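Local atomic coordinates of flagellar hook-associated protein (Burkholderia pseudomallei, PDB entry 4UT1), a protein that probably serves as a structural component of the bacterial flagellum, at the junction between hook and filament. Residues Asn143-Ala148 against Phe434-Ala439. Sequence-based numbering, arbitrary orientation.
Sequences NAQTLA and FSLATA. With EDO (1,2-ethanediol), chain C; EDO (1,2-ethanediol), chain H.
Leu436 reaches from a short strand onto residues 143-148 of helix 134-193 and sets its two methyls on different parts of the helical surface. Leu436 CD1 lies 3.6 Å from Ala148 CB and at the same distance from Ala144 O, an oxygen that already accepts the helical hydrogen bond from Ala148 N. Leu436 CD2 turns to the preceding turn, 3.7 Å from Ala144 CB, and makes the closest approach of the contact, 3.4 Å, to the aliphatic Gln145 CG, the two side chains crossing at about a right angle. The branch thus straddles two alanines one helical turn apart; consistent with their small side chains, Ala148 CA and Ser435 CA are 5.8 Å apart.

Phe434 closes the buried end. With CG anti to the backbone N (chi1 -170°), its ring extends to Ala148, whose CB lies at the ring edge, in plane, 3.8 Å from Phe434 CD1. Ala148 CA approaches obliquely, and Leu147 CD2 makes a longer contact, 4.4 Å from Phe434 CZ.

Beyond Gln145 CG the contact is looser and exposed. The extended chain ends with Gln145 NE2 3.8 Å from Ala439 CB, a van der Waals touch between exposed residues. No hydrogen bond links the segments, and the interface is small, 290 Å² summed over both sides. On the helix flank turned from the strand, the Asn143 amide binds two 1,2-ethanediol molecules, probably from the crystallisation liquor, through OD1 and ND2.

In the fold, strand 435-436 pairs antiparallel with strand 337-338, whose Phe337 touches both Ala144 and Leu436. Phe434 and Leu147 both meet Phe314 of helix 287-322, while Leu147 also packs on helix 113-129, so this two-stranded ribbon lies against the long-helix bundle.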
loop_
_atom_site.group_PDB
_atom_site.type_symbol
_atom_site.label_atom_id
_atom_site.label_comp_id
_atom_site.label_asym_id
_atom_site.label_seq_id
_atom_site.Cartn_x
_atom_site.Cartn_y
_atom_site.Cartn_z
ATOM N N ASN A 143 16.724 -14.673 7.598
ATOM C CA ASN A 143 15.913 -13.549 8.068
ATOM C C ASN A 143 14.977 -13.030 6.977
ATOM O O ASN A 143 13.803 -12.723 7.242
ATOM C CB ASN A 143 16.815 -12.401 8.564
ATOM C CG ASN A 143 17.575 -12.767 9.814
ATOM O OD1 ASN A 143 17.145 -13.621 10.579
ATOM N ND2 ASN A 143 18.721 -12.131 10.025
ATOM N N ALA A 144 15.512 -12.918 5.762
ATOM C CA ALA A 144 14.715 -12.522 4.594
ATOM C C ALA A 144 13.597 -13.532 4.349
ATOM O O ALA A 144 12.457 -13.160 4.066
ATOM C CB ALA A 144 15.592 -12.404 3.365
ATOM N N GLN A 145 13.926 -14.815 4.455
ATOM C CA GLN A 145 12.938 -15.859 4.171
ATOM C C GLN A 145 11.832 -15.863 5.214
ATOM O O GLN A 145 10.661 -16.085 4.894
ATOM C CB GLN A 145 13.616 -17.233 4.083
ATOM C CG GLN A 145 14.435 -17.392 2.790
ATOM C CD GLN A 145 15.311 -18.631 2.762
ATOM O OE1 GLN A 145 15.674 -19.179 3.804
ATOM N NE2 GLN A 145 15.664 -19.078 1.556
ATOM N N THR A 146 12.209 -15.607 6.458
ATOM C CA THR A 146 11.270 -15.476 7.560
ATOM C C THR A 146 10.284 -14.340 7.326
ATOM O O THR A 146 9.063 -14.507 7.467
ATOM C CB THR A 146 12.028 -15.266 8.876
ATOM O OG1 THR A 146 12.634 -16.508 9.251
ATOM C CG2 THR A 146 11.103 -14.803 9.991
ATOM N N LEU A 147 10.817 -13.191 6.932
ATOM C CA LEU A 147 9.981 -12.055 6.603
ATOM C C LEU A 147 9.053 -12.360 5.430
ATOM O O LEU A 147 7.858 -12.050 5.472
ATOM C CB LEU A 147 10.866 -10.836 6.285
ATOM C CG LEU A 147 10.128 -9.614 5.750
ATOM C CD1 LEU A 147 9.158 -9.076 6.776
ATOM C CD2 LEU A 147 11.162 -8.535 5.361
ATOM N N ALA A 148 9.590 -12.984 4.386
ATOM C CA ALA A 148 8.790 -13.268 3.192
ATOM C C ALA A 148 7.663 -14.225 3.539
ATOM O O ALA A 148 6.533 -14.079 3.071
ATOM C CB ALA A 148 9.659 -13.856 2.081
ATOM N N PHE A 434 5.313 -11.192 -2.948
ATOM C CA PHE A 434 6.551 -10.853 -2.235
ATOM C C PHE A 434 7.509 -12.035 -2.191
ATOM O O PHE A 434 7.147 -13.117 -1.733
ATOM C CB PHE A 434 6.257 -10.387 -0.800
ATOM C CG PHE A 434 7.459 -9.811 -0.103
ATOM C CD1 PHE A 434 8.335 -10.630 0.604
ATOM C CD2 PHE A 434 7.724 -8.455 -0.168
ATOM C CE1 PHE A 434 9.476 -10.094 1.233
ATOM C CE2 PHE A 434 8.852 -7.918 0.463
ATOM C CZ PHE A 434 9.716 -8.748 1.170
ATOM N N SER A 435 8.743 -11.838 -2.647
ATOM C CA SER A 435 9.719 -12.919 -2.563
ATOM C C SER A 435 11.148 -12.432 -2.588
ATOM O O SER A 435 11.421 -11.294 -2.936
ATOM C CB SER A 435 9.531 -13.903 -3.705
ATOM O OG SER A 435 9.606 -13.240 -4.935
ATOM N N LEU A 436 12.049 -13.329 -2.221
ATOM C CA LEU A 436 13.467 -13.073 -2.370
ATOM C C LEU A 436 13.778 -13.158 -3.851
ATOM O O LEU A 436 13.395 -14.126 -4.511
ATOM C CB LEU A 436 14.287 -14.090 -1.552
ATOM C CG LEU A 436 14.362 -13.897 -0.036
ATOM C CD1 LEU A 436 12.993 -14.011 0.641
ATOM C CD2 LEU A 436 15.351 -14.900 0.597
ATOM N N ALA A 437 14.425 -12.132 -4.402
ATOM C CA ALA A 437 14.867 -12.206 -5.785
ATOM C C ALA A 437 15.956 -13.264 -5.930
ATOM O O ALA A 437 16.089 -13.894 -6.979
ATOM C CB ALA A 437 15.364 -10.860 -6.257
ATOM N N THR A 438 16.735 -13.439 -4.863
ATOM C CA THR A 438 17.741 -14.488 -4.778
ATOM C C THR A 438 17.928 -14.863 -3.310
ATOM O O THR A 438 17.732 -14.027 -2.421
ATOM C CB THR A 438 19.090 -14.053 -5.390
ATOM O OG1 THR A 438 20.048 -15.108 -5.233
ATOM C CG2 THR A 438 19.616 -12.803 -4.701
ATOM N N ALA A 439 18.282 -16.120 -3.055
ATOM C CA ALA A 439 18.539 -16.574 -1.695
ATOM C C ALA A 439 20.023 -16.854 -1.487
ATOM O O ALA A 439 20.429 -17.397 -0.450
ATOM C CB ALA A 439 17.709 -17.825 -1.375
HETATM C C1 EDO C . 14.346 -14.957 12.082
HETATM O O1 EDO C . 15.121 -15.511 11.006
HETATM C C2 EDO C . 14.426 -13.431 12.042
HETATM O O2 EDO C . 13.124 -12.832 11.929
HETATM C C1 EDO H . 20.173 -11.917 13.092
HETATM O O1 EDO H . 20.721 -12.257 11.824
HETATM C C2 EDO H . 19.612 -10.510 13.094
HETATM O O2 EDO H . 18.562 -10.466 14.059
#